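Side-chain contacts in response regulator receiver protein (Pseudoalteromonas atlantica T6c, PDB 3KTO), which is a response regulator receiver domain protein, probably a signalling module related to CheY that serves transcription regulation: residues A[105-110]-A[114-119]; A[56-61]-A[92-97]; A[37-42]-A[68-73]. All coordinates share one frame; numbering follows the deposited sequence.

All three contacts belong to one receiver domain, whose parallel five-stranded sheet is flanked by helices. Contact 3 joins helix 39-42 to helix 66-76, contact 2 joins the end of strand 51-57 to helix 92-100, and contact 1 joins strand 105-108 to the helix that follows it. Contacts 2 and 3 interlock along the chain, their segments alternating, with centres about 12 Å apart and the R97-E72 salt bridge between them. Contact 1 comes after both; its centre is about 14 Å from that of contact 2 and about 19 Å from that of contact 3. The K109-E57 salt bridge links the ends of strands 105-108 and 51-57, so contacts 1 and 2 probably meet where receivers usually have their phosphorylation site.

Contact 1. Residues A[105-110]-A[114-119]; sequences DFIEKP and HVLVHD
I107 pushes its CD1 methyl in among V115, L116 and D119, where the last strand of the doubly wound (βα)5 receiver fold is covered by the helix that follows it. Strand 105-108 and helix 114-119 run nearly antiparallel, at 158°, with their axes 10.1 Å apart. V115 comes first along the helix: its CG1 branch, anti to the backbone N (chi1 174°), lies 4.1 Å from I107 CD1. L116 touches the same methyl with its backbone CA and with CD1, and reaches on to L22 and L25 of helix 16-26. One turn after V115, D119 sets its OD2 3.3 Å from I107 CD1, a polar atom pressed against a methyl. That oxygen is also only 2.5 Å from D105 OD2, with the two carboxylate planes 78° apart; acids this close would probably need one of them to keep a proton. Putting an alanine at D119 would probably leave the D105 carboxylate without its partner and open a gap beside I107 CD1. The other oxygen of D105 is used within the strand, where OD1 accepts a weak bond of 2.9 Å from F106 N.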
loop_
_atom_site.group_PDB
_atom_site.type_symbol
_atom_site.label_atom_id
_atom_site.label_comp_id
_atom_site.label_asym_id
_atom_site.label_seq_id
_atom_site.Cartn_x
_atom_site.Cartn_y
_atom_site.Cartn_z
ATOM N N ASP A 105 -4.914 -20.455 7.493
ATOM C CA ASP A 105 -3.767 -19.655 7.922
ATOM C C ASP A 105 -4.053 -18.185 7.618
ATOM O O ASP A 105 -4.926 -17.865 6.811
ATOM C CB ASP A 105 -2.481 -20.115 7.202
ATOM C CG ASP A 105 -1.199 -19.643 7.907
ATOM O OD1 ASP A 105 -1.269 -19.236 9.082
ATOM O OD2 ASP A 105 -0.113 -19.690 7.285
ATOM N N PHE A 106 -3.341 -17.305 8.309
ATOM C CA PHE A 106 -3.464 -15.867 8.121
ATOM C C PHE A 106 -2.020 -15.427 7.881
ATOM O O PHE A 106 -1.158 -15.661 8.728
ATOM C CB PHE A 106 -4.027 -15.217 9.392
ATOM C CG PHE A 106 -4.324 -13.754 9.248
ATOM C CD1 PHE A 106 -5.586 -13.322 8.883
ATOM C CD2 PHE A 106 -3.327 -12.808 9.445
ATOM C CE1 PHE A 106 -5.859 -11.967 8.716
ATOM C CE2 PHE A 106 -3.585 -11.446 9.279
ATOM C CZ PHE A 106 -4.853 -11.025 8.914
ATOM N N ILE A 107 -1.757 -14.819 6.724
ATOM C CA ILE A 107 -0.411 -14.385 6.358
ATOM C C ILE A 107 -0.325 -12.874 6.152
ATOM O O ILE A 107 -1.061 -12.308 5.349
ATOM C CB ILE A 107 0.058 -15.049 5.034
ATOM C CG1 ILE A 107 -0.012 -16.574 5.141
ATOM C CG2 ILE A 107 1.490 -14.625 4.725
ATOM C CD1 ILE A 107 0.356 -17.282 3.848
ATOM N N GLU A 108 0.573 -12.219 6.875
ATOM C CA GLU A 108 0.736 -10.778 6.714
ATOM C C GLU A 108 1.562 -10.541 5.459
ATOM O O GLU A 108 2.436 -11.343 5.131
ATOM C CB GLU A 108 1.475 -10.182 7.911
ATOM C CG GLU A 108 0.737 -10.287 9.229
ATOM C CD GLU A 108 1.647 -10.004 10.411
ATOM O OE1 GLU A 108 2.405 -10.919 10.812
ATOM O OE2 GLU A 108 1.615 -8.864 10.924
ATOM N N LYS A 109 1.262 -9.459 4.745
ATOM C CA LYS A 109 2.004 -9.079 3.541
ATOM C C LYS A 109 2.719 -7.761 3.879
ATOM O O LYS A 109 2.179 -6.939 4.612
ATOM C CB LYS A 109 1.052 -8.856 2.359
ATOM C CG LYS A 109 0.374 -10.112 1.841
ATOM C CD LYS A 109 -0.349 -9.856 0.520
ATOM C CE LYS A 109 -1.568 -8.956 0.695
ATOM N NZ LYS A 109 -2.290 -8.740 -0.605
ATOM N N PRO A 110 3.949 -7.555 3.380
ATOM C CA PRO A 110 4.760 -8.432 2.528
ATOM C C PRO A 110 5.005 -9.757 3.232
ATOM O O PRO A 110 5.283 -9.800 4.435
ATOM C CB PRO A 110 6.042 -7.626 2.327
ATOM C CG PRO A 110 6.135 -6.832 3.591
ATOM C CD PRO A 110 4.716 -6.354 3.755
ATOM N N HIS A 114 8.248 -18.749 1.009
ATOM C CA HIS A 114 8.167 -20.164 1.371
ATOM C C HIS A 114 6.976 -20.462 2.275
ATOM O O HIS A 114 6.439 -21.566 2.256
ATOM C CB HIS A 114 9.475 -20.678 1.998
ATOM C CG HIS A 114 9.666 -20.307 3.434
ATOM N ND1 HIS A 114 10.323 -19.162 3.830
ATOM C CD2 HIS A 114 9.309 -20.947 4.573
ATOM C CE1 HIS A 114 10.365 -19.115 5.150
ATOM N NE2 HIS A 114 9.756 -20.186 5.625
ATOM N N VAL A 115 6.546 -19.474 3.050
ATOM C CA VAL A 115 5.393 -19.675 3.916
ATOM C C VAL A 115 4.173 -19.888 3.026
ATOM O O VAL A 115 3.432 -20.854 3.182
ATOM C CB VAL A 115 5.147 -18.452 4.822
ATOM C CG1 VAL A 115 3.846 -18.626 5.602
ATOM C CG2 VAL A 115 6.312 -18.287 5.785
ATOM N N LEU A 116 3.975 -18.983 2.078
ATOM C CA LEU A 116 2.843 -19.099 1.179
ATOM C C LEU A 116 2.944 -20.381 0.362
ATOM O O LEU A 116 1.984 -21.140 0.277
ATOM C CB LEU A 116 2.773 -17.897 0.241
ATOM C CG LEU A 116 1.696 -18.015 -0.839
ATOM C CD1 LEU A 116 0.313 -18.005 -0.199
ATOM C CD2 LEU A 116 1.844 -16.876 -1.831
ATOM N N VAL A 117 4.107 -20.625 -0.233
ATOM C CA VAL A 117 4.287 -21.821 -1.050
ATOM C C VAL A 117 3.946 -23.067 -0.238
ATOM O O VAL A 117 3.216 -23.943 -0.699
ATOM C CB VAL A 117 5.737 -21.902 -1.602
ATOM C CG1 VAL A 117 5.943 -23.202 -2.372
ATOM C CG2 VAL A 117 5.994 -20.719 -2.519
ATOM N N HIS A 118 4.446 -23.121 0.989
ATOM C CA HIS A 118 4.187 -24.253 1.861
ATOM C C HIS A 118 2.695 -24.435 2.143
ATOM O O HIS A 118 2.171 -25.545 2.047
ATOM C CB HIS A 118 4.949 -24.082 3.179
ATOM C CG HIS A 118 4.733 -25.203 4.146
ATOM N ND1 HIS A 118 3.629 -25.272 4.969
ATOM C CD2 HIS A 118 5.449 -26.327 4.380
ATOM C CE1 HIS A 118 3.673 -26.393 5.667
ATOM N NE2 HIS A 118 4.767 -27.052 5.328
ATOM N N ASP A 119 2.012 -23.348 2.495
ATOM C CA ASP A 119 0.579 -23.411 2.783
ATOM C C ASP A 119 -0.221 -23.946 1.607
ATOM O O ASP A 119 -1.157 -24.728 1.783
ATOM C CB ASP A 119 0.037 -22.029 3.154
ATOM C CG ASP A 119 0.448 -21.594 4.544
ATOM O OD1 ASP A 119 0.960 -22.441 5.304
ATOM O OD2 ASP A 119 0.244 -20.407 4.877
#

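Contact 2. Residues A[56-61]-A[92-97]; sequences IEAHLE and IPTAVR
The imidazole of H59 is the flat group here, and T94 of helix 92-97 meets it around CE1. One face of the ring lies over the methyl of its own neighbour: A58 CB stands 3.9 Å from the plane, over the centre of H59. At the edge, in the ring plane, T94 OG1 is 3.9 Å from H59 CE1, while T94 CG2 approaches the same carbon obliquely, 3.7 Å from CE1. With OG1 of T94 anti to the carbonyl carbon (chi1 -73°), CG2 falls anti to the backbone N, and this methyl also lies 4.4 Å from A58 CB. No hydrogen bond crosses directly; D65 does the bridging: its backbone N-H goes to H59 ND1 and its OD1 is hydrogen-bonded to T94 OG1, while H59 NE2 has a weak bond to S89 O. The backbone N of H59 donates to E57 OE2 at 2.8 Å and 163°, meeting the anti lone pair of that oxygen. E57, a glutamate, probably takes the strand-end position where receivers usually carry the phospho-accepting aspartate. A58 leans on V85 and A87 of strand 83-87 and on I68 of helix 66-76, which T94 touches too. H59, packed on by P110 of a third subunit, lies in the loop leading from strand 51-57 to helix 66-76, with the start of helix 92-100 against it.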
loop_
_atom_site.group_PDB
_atom_site.type_symbol
_atom_site.label_atom_id
_atom_site.label_comp_id
_atom_site.label_asym_id
_atom_site.label_seq_id
_atom_site.Cartn_x
_atom_site.Cartn_y
_atom_site.Cartn_z
ATOM N N ILE A 56 -7.577 -15.311 0.055
ATOM C CA ILE A 56 -8.380 -14.099 0.083
ATOM C C ILE A 56 -7.716 -12.975 0.868
ATOM O O ILE A 56 -7.208 -13.190 1.971
ATOM C CB ILE A 56 -9.764 -14.394 0.717
ATOM C CG1 ILE A 56 -10.434 -15.580 0.006
ATOM C CG2 ILE A 56 -10.654 -13.173 0.646
ATOM C CD1 ILE A 56 -11.792 -15.976 0.633
ATOM N N GLU A 57 -7.724 -11.784 0.272
ATOM C CA GLU A 57 -7.183 -10.579 0.891
ATOM C C GLU A 57 -8.248 -10.200 1.911
ATOM O O GLU A 57 -9.432 -10.109 1.579
ATOM C CB GLU A 57 -7.010 -9.477 -0.167
ATOM C CG GLU A 57 -7.061 -8.028 0.344
ATOM C CD GLU A 57 -5.975 -7.682 1.346
ATOM O OE1 GLU A 57 -4.774 -7.818 1.017
ATOM O OE2 GLU A 57 -6.327 -7.264 2.471
ATOM N N ALA A 58 -7.829 -10.005 3.155
ATOM C CA ALA A 58 -8.756 -9.675 4.230
ATOM C C ALA A 58 -9.536 -8.386 4.042
ATOM O O ALA A 58 -10.700 -8.303 4.446
ATOM C CB ALA A 58 -8.004 -9.622 5.590
ATOM N N HIS A 59 -8.903 -7.386 3.441
ATOM C CA HIS A 59 -9.544 -6.081 3.280
ATOM C C HIS A 59 -9.764 -5.682 1.824
ATOM O O HIS A 59 -9.194 -4.697 1.346
ATOM C CB HIS A 59 -8.694 -5.025 3.983
ATOM C CG HIS A 59 -8.264 -5.422 5.359
ATOM N ND1 HIS A 59 -9.152 -5.847 6.324
ATOM C CD2 HIS A 59 -7.038 -5.462 5.933
ATOM C CE1 HIS A 59 -8.492 -6.130 7.433
ATOM N NE2 HIS A 59 -7.206 -5.905 7.222
ATOM N N LEU A 60 -10.589 -6.458 1.131
ATOM C CA LEU A 60 -10.886 -6.202 -0.272
ATOM C C LEU A 60 -11.366 -4.773 -0.497
ATOM O O LEU A 60 -12.238 -4.277 0.216
ATOM C CB LEU A 60 -11.929 -7.205 -0.771
ATOM C CG LEU A 60 -11.415 -8.645 -0.843
ATOM C CD1 LEU A 60 -12.585 -9.608 -0.991
ATOM C CD2 LEU A 60 -10.439 -8.789 -2.003
ATOM N N GLU A 61 -10.763 -4.118 -1.483
ATOM C CA GLU A 61 -11.081 -2.740 -1.839
ATOM C C GLU A 61 -10.983 -1.761 -0.670
ATOM O O GLU A 61 -11.644 -0.726 -0.652
ATOM C CB GLU A 61 -12.469 -2.672 -2.489
ATOM C CG GLU A 61 -12.572 -3.581 -3.707
ATOM C CD GLU A 61 -13.711 -3.218 -4.642
ATOM O OE1 GLU A 61 -14.861 -3.091 -4.176
ATOM O OE2 GLU A 61 -13.450 -3.071 -5.854
ATOM N N ILE A 92 -5.075 -7.242 15.720
ATOM C CA ILE A 92 -5.371 -8.524 16.332
ATOM C C ILE A 92 -6.801 -9.030 16.106
ATOM O O ILE A 92 -6.994 -10.199 15.780
ATOM C CB ILE A 92 -5.088 -8.487 17.853
ATOM C CG1 ILE A 92 -3.597 -8.248 18.111
ATOM C CG2 ILE A 92 -5.531 -9.763 18.486
ATOM C CD1 ILE A 92 -2.687 -9.130 17.322
ATOM N N PRO A 93 -7.821 -8.165 16.284
ATOM C CA PRO A 93 -9.197 -8.640 16.073
ATOM C C PRO A 93 -9.449 -9.220 14.677
ATOM O O PRO A 93 -10.178 -10.195 14.528
ATOM C CB PRO A 93 -10.041 -7.402 16.364
ATOM C CG PRO A 93 -9.248 -6.729 17.452
ATOM C CD PRO A 93 -7.828 -6.826 16.900
ATOM N N THR A 94 -8.844 -8.626 13.658
ATOM C CA THR A 94 -9.011 -9.128 12.294
ATOM C C THR A 94 -8.443 -10.558 12.165
ATOM O O THR A 94 -9.077 -11.448 11.582
ATOM C CB THR A 94 -8.336 -8.176 11.287
ATOM O OG1 THR A 94 -9.127 -6.984 11.174
ATOM C CG2 THR A 94 -8.187 -8.840 9.913
ATOM N N ALA A 95 -7.260 -10.776 12.726
ATOM C CA ALA A 95 -6.624 -12.099 12.693
ATOM C C ALA A 95 -7.508 -13.115 13.402
ATOM O O ALA A 95 -7.737 -14.214 12.900
ATOM C CB ALA A 95 -5.246 -12.045 13.368
ATOM N N VAL A 96 -8.009 -12.743 14.576
ATOM C CA VAL A 96 -8.870 -13.625 15.350
ATOM C C VAL A 96 -10.166 -13.929 14.595
ATOM O O VAL A 96 -10.620 -15.068 14.563
ATOM C CB VAL A 96 -9.205 -12.998 16.737
ATOM C CG1 VAL A 96 -10.249 -13.839 17.466
ATOM C CG2 VAL A 96 -7.932 -12.897 17.579
ATOM N N ARG A 97 -10.765 -12.912 13.994
ATOM C CA ARG A 97 -11.993 -13.122 13.238
ATOM C C ARG A 97 -11.730 -14.105 12.091
ATOM O O ARG A 97 -12.561 -14.957 11.779
ATOM C CB ARG A 97 -12.496 -11.790 12.689
ATOM C CG ARG A 97 -13.744 -11.916 11.860
ATOM C CD ARG A 97 -14.216 -10.557 11.370
ATOM N NE ARG A 97 -15.472 -10.685 10.639
ATOM C CZ ARG A 97 -16.177 -9.655 10.192
ATOM N NH1 ARG A 97 -15.753 -8.415 10.397
ATOM N NH2 ARG A 97 -17.306 -9.872 9.538
#

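Contact 3. Residues A[37-42]-A[68-73]; sequences ASAESF and IELLET
A39 and L70 mark the closest approach of the two backbones, with their CA atoms 6.7 Å apart, where the single turn of helix 39-42 rests against the middle of helix 66-76. S38 starts the short helix as its N-cap. Its OG accepts from S41 N at 3.0 Å with an angle of 163°, while S38 O takes the N-H of F42 in the ordinary helical way. A39 and F42, three residues apart on this turn, both direct their CB toward the other helix. The second helix has its own internal tie: E69 O accepts from T73 N and also from T73 OG1, the hydroxyl coming in above the carbonyl plane, 41° out of it, at 3.1 Å.

L70 carries the contact from the side of 68-73. Its CG stands anti to the backbone N (chi1 171°), extending the side chain across to the short helix, where the two methyls divide the work. CD2 lies 4.2 Å from A39 CB. CD1 turns to the aromatic side, 4.3 Å from F42 CD2, and meets that ring obliquely. The fork of L70 thus spans A39 and F42, and the contact is apolar throughout, with L70 and F42 both buried.

F42 is fixed further by edge-to-face meetings with the rings of F36 and Y10, which tie the short helix to strands 32-36 and 8-12. L70 and T73 also pack on M43, just past the short helix. On another side of helix 66-76, L71 covers T83 and V85 of strand 83-87, while I68 packs on T94, R97 and A98 of helix 92-100. Helix 66-76 therefore lies between the short helix 39-42 and helix 92-100, with strand 83-87 beneath it.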
loop_
_atom_site.group_PDB
_atom_site.type_symbol
_atom_site.label_atom_id
_atom_site.label_comp_id
_atom_site.label_asym_id
_atom_site.label_seq_id
_atom_site.Cartn_x
_atom_site.Cartn_y
_atom_site.Cartn_z
ATOM N N ALA A 37 -10.834 -9.873 -8.871
ATOM C CA ALA A 37 -10.511 -8.575 -8.296
ATOM C C ALA A 37 -11.446 -8.067 -7.197
ATOM O O ALA A 37 -11.192 -7.006 -6.619
ATOM C CB ALA A 37 -10.421 -7.540 -9.409
ATOM N N SER A 38 -12.519 -8.798 -6.906
ATOM C CA SER A 38 -13.453 -8.364 -5.861
ATOM C C SER A 38 -14.348 -9.500 -5.390
ATOM O O SER A 38 -14.430 -10.541 -6.036
ATOM C CB SER A 38 -14.344 -7.225 -6.375
ATOM O OG SER A 38 -15.261 -7.699 -7.354
ATOM N N ALA A 39 -15.027 -9.286 -4.266
ATOM C CA ALA A 39 -15.940 -10.289 -3.724
ATOM C C ALA A 39 -17.131 -10.401 -4.671
ATOM O O ALA A 39 -17.638 -11.489 -4.921
ATOM C CB ALA A 39 -16.420 -9.875 -2.342
ATOM N N GLU A 40 -17.575 -9.260 -5.187
ATOM C CA GLU A 40 -18.701 -9.232 -6.109
ATOM C C GLU A 40 -18.395 -10.099 -7.335
ATOM O O GLU A 40 -19.210 -10.920 -7.743
ATOM C CB GLU A 40 -18.980 -7.795 -6.539
ATOM C CG GLU A 40 -20.078 -7.657 -7.568
ATOM C CD GLU A 40 -20.205 -6.238 -8.083
ATOM O OE1 GLU A 40 -19.230 -5.725 -8.673
ATOM O OE2 GLU A 40 -21.278 -5.634 -7.895
ATOM N N SER A 41 -17.211 -9.914 -7.911
ATOM C CA SER A 41 -16.797 -10.681 -9.077
ATOM C C SER A 41 -16.705 -12.174 -8.774
ATOM O O SER A 41 -17.142 -13.006 -9.572
ATOM C CB SER A 41 -15.445 -10.184 -9.580
ATOM O OG SER A 41 -15.034 -10.939 -10.701
ATOM N N PHE A 42 -16.134 -12.523 -7.623
ATOM C CA PHE A 42 -16.017 -13.928 -7.258
ATOM C C PHE A 42 -17.376 -14.571 -7.023
ATOM O O PHE A 42 -17.566 -15.746 -7.326
ATOM C CB PHE A 42 -15.193 -14.113 -5.987
ATOM C CG PHE A 42 -15.159 -15.533 -5.511
ATOM C CD1 PHE A 42 -14.403 -16.489 -6.190
ATOM C CD2 PHE A 42 -15.941 -15.937 -4.434
ATOM C CE1 PHE A 42 -14.430 -17.829 -5.806
ATOM C CE2 PHE A 42 -15.976 -17.271 -4.043
ATOM C CZ PHE A 42 -15.216 -18.221 -4.736
ATOM N N ILE A 68 -12.779 -11.415 4.883
ATOM C CA ILE A 68 -13.131 -12.381 5.918
ATOM C C ILE A 68 -14.646 -12.583 5.901
ATOM O O ILE A 68 -15.133 -13.692 6.089
ATOM C CB ILE A 68 -12.662 -11.887 7.305
ATOM C CG1 ILE A 68 -11.135 -11.789 7.310
ATOM C CG2 ILE A 68 -13.119 -12.847 8.395
ATOM C CD1 ILE A 68 -10.564 -11.022 8.499
ATOM N N GLU A 69 -15.384 -11.508 5.666
ATOM C CA GLU A 69 -16.843 -11.598 5.596
ATOM C C GLU A 69 -17.188 -12.561 4.443
ATOM O O GLU A 69 -18.081 -13.405 4.554
ATOM C CB GLU A 69 -17.423 -10.206 5.346
ATOM C CG GLU A 69 -18.930 -10.133 5.334
ATOM C CD GLU A 69 -19.427 -8.716 5.130
ATOM O OE1 GLU A 69 -19.029 -8.090 4.131
ATOM O OE2 GLU A 69 -20.213 -8.225 5.968
ATOM N N LEU A 70 -16.466 -12.436 3.334
ATOM C CA LEU A 70 -16.687 -13.322 2.198
ATOM C C LEU A 70 -16.494 -14.764 2.657
ATOM O O LEU A 70 -17.312 -15.630 2.362
ATOM C CB LEU A 70 -15.708 -13.006 1.063
ATOM C CG LEU A 70 -15.687 -13.989 -0.112
ATOM C CD1 LEU A 70 -17.072 -14.101 -0.752
ATOM C CD2 LEU A 70 -14.669 -13.501 -1.129
ATOM N N LEU A 71 -15.410 -15.021 3.385
ATOM C CA LEU A 71 -15.146 -16.370 3.885
ATOM C C LEU A 71 -16.299 -16.837 4.777
ATOM O O LEU A 71 -16.778 -17.956 4.643
ATOM C CB LEU A 71 -13.830 -16.411 4.688
ATOM C CG LEU A 71 -13.509 -17.724 5.415
ATOM C CD1 LEU A 71 -13.601 -18.911 4.454
ATOM C CD2 LEU A 71 -12.097 -17.627 6.006
ATOM N N GLU A 72 -16.730 -15.975 5.691
ATOM C CA GLU A 72 -17.825 -16.315 6.596
ATOM C C GLU A 72 -19.100 -16.658 5.812
ATOM O O GLU A 72 -19.805 -17.607 6.144
ATOM C CB GLU A 72 -18.089 -15.156 7.558
ATOM C CG GLU A 72 -16.876 -14.811 8.425
ATOM C CD GLU A 72 -17.072 -13.569 9.281
ATOM O OE1 GLU A 72 -17.916 -12.721 8.937
ATOM O OE2 GLU A 72 -16.354 -13.431 10.291
ATOM N N THR A 73 -19.381 -15.884 4.771
ATOM C CA THR A 73 -20.563 -16.119 3.955
ATOM C C THR A 73 -20.517 -17.484 3.277
ATOM O O THR A 73 -21.494 -18.233 3.307
ATOM C CB THR A 73 -20.710 -15.041 2.872
ATOM O OG1 THR A 73 -21.009 -13.784 3.497
ATOM C CG2 THR A 73 -21.827 -15.417 1.889
#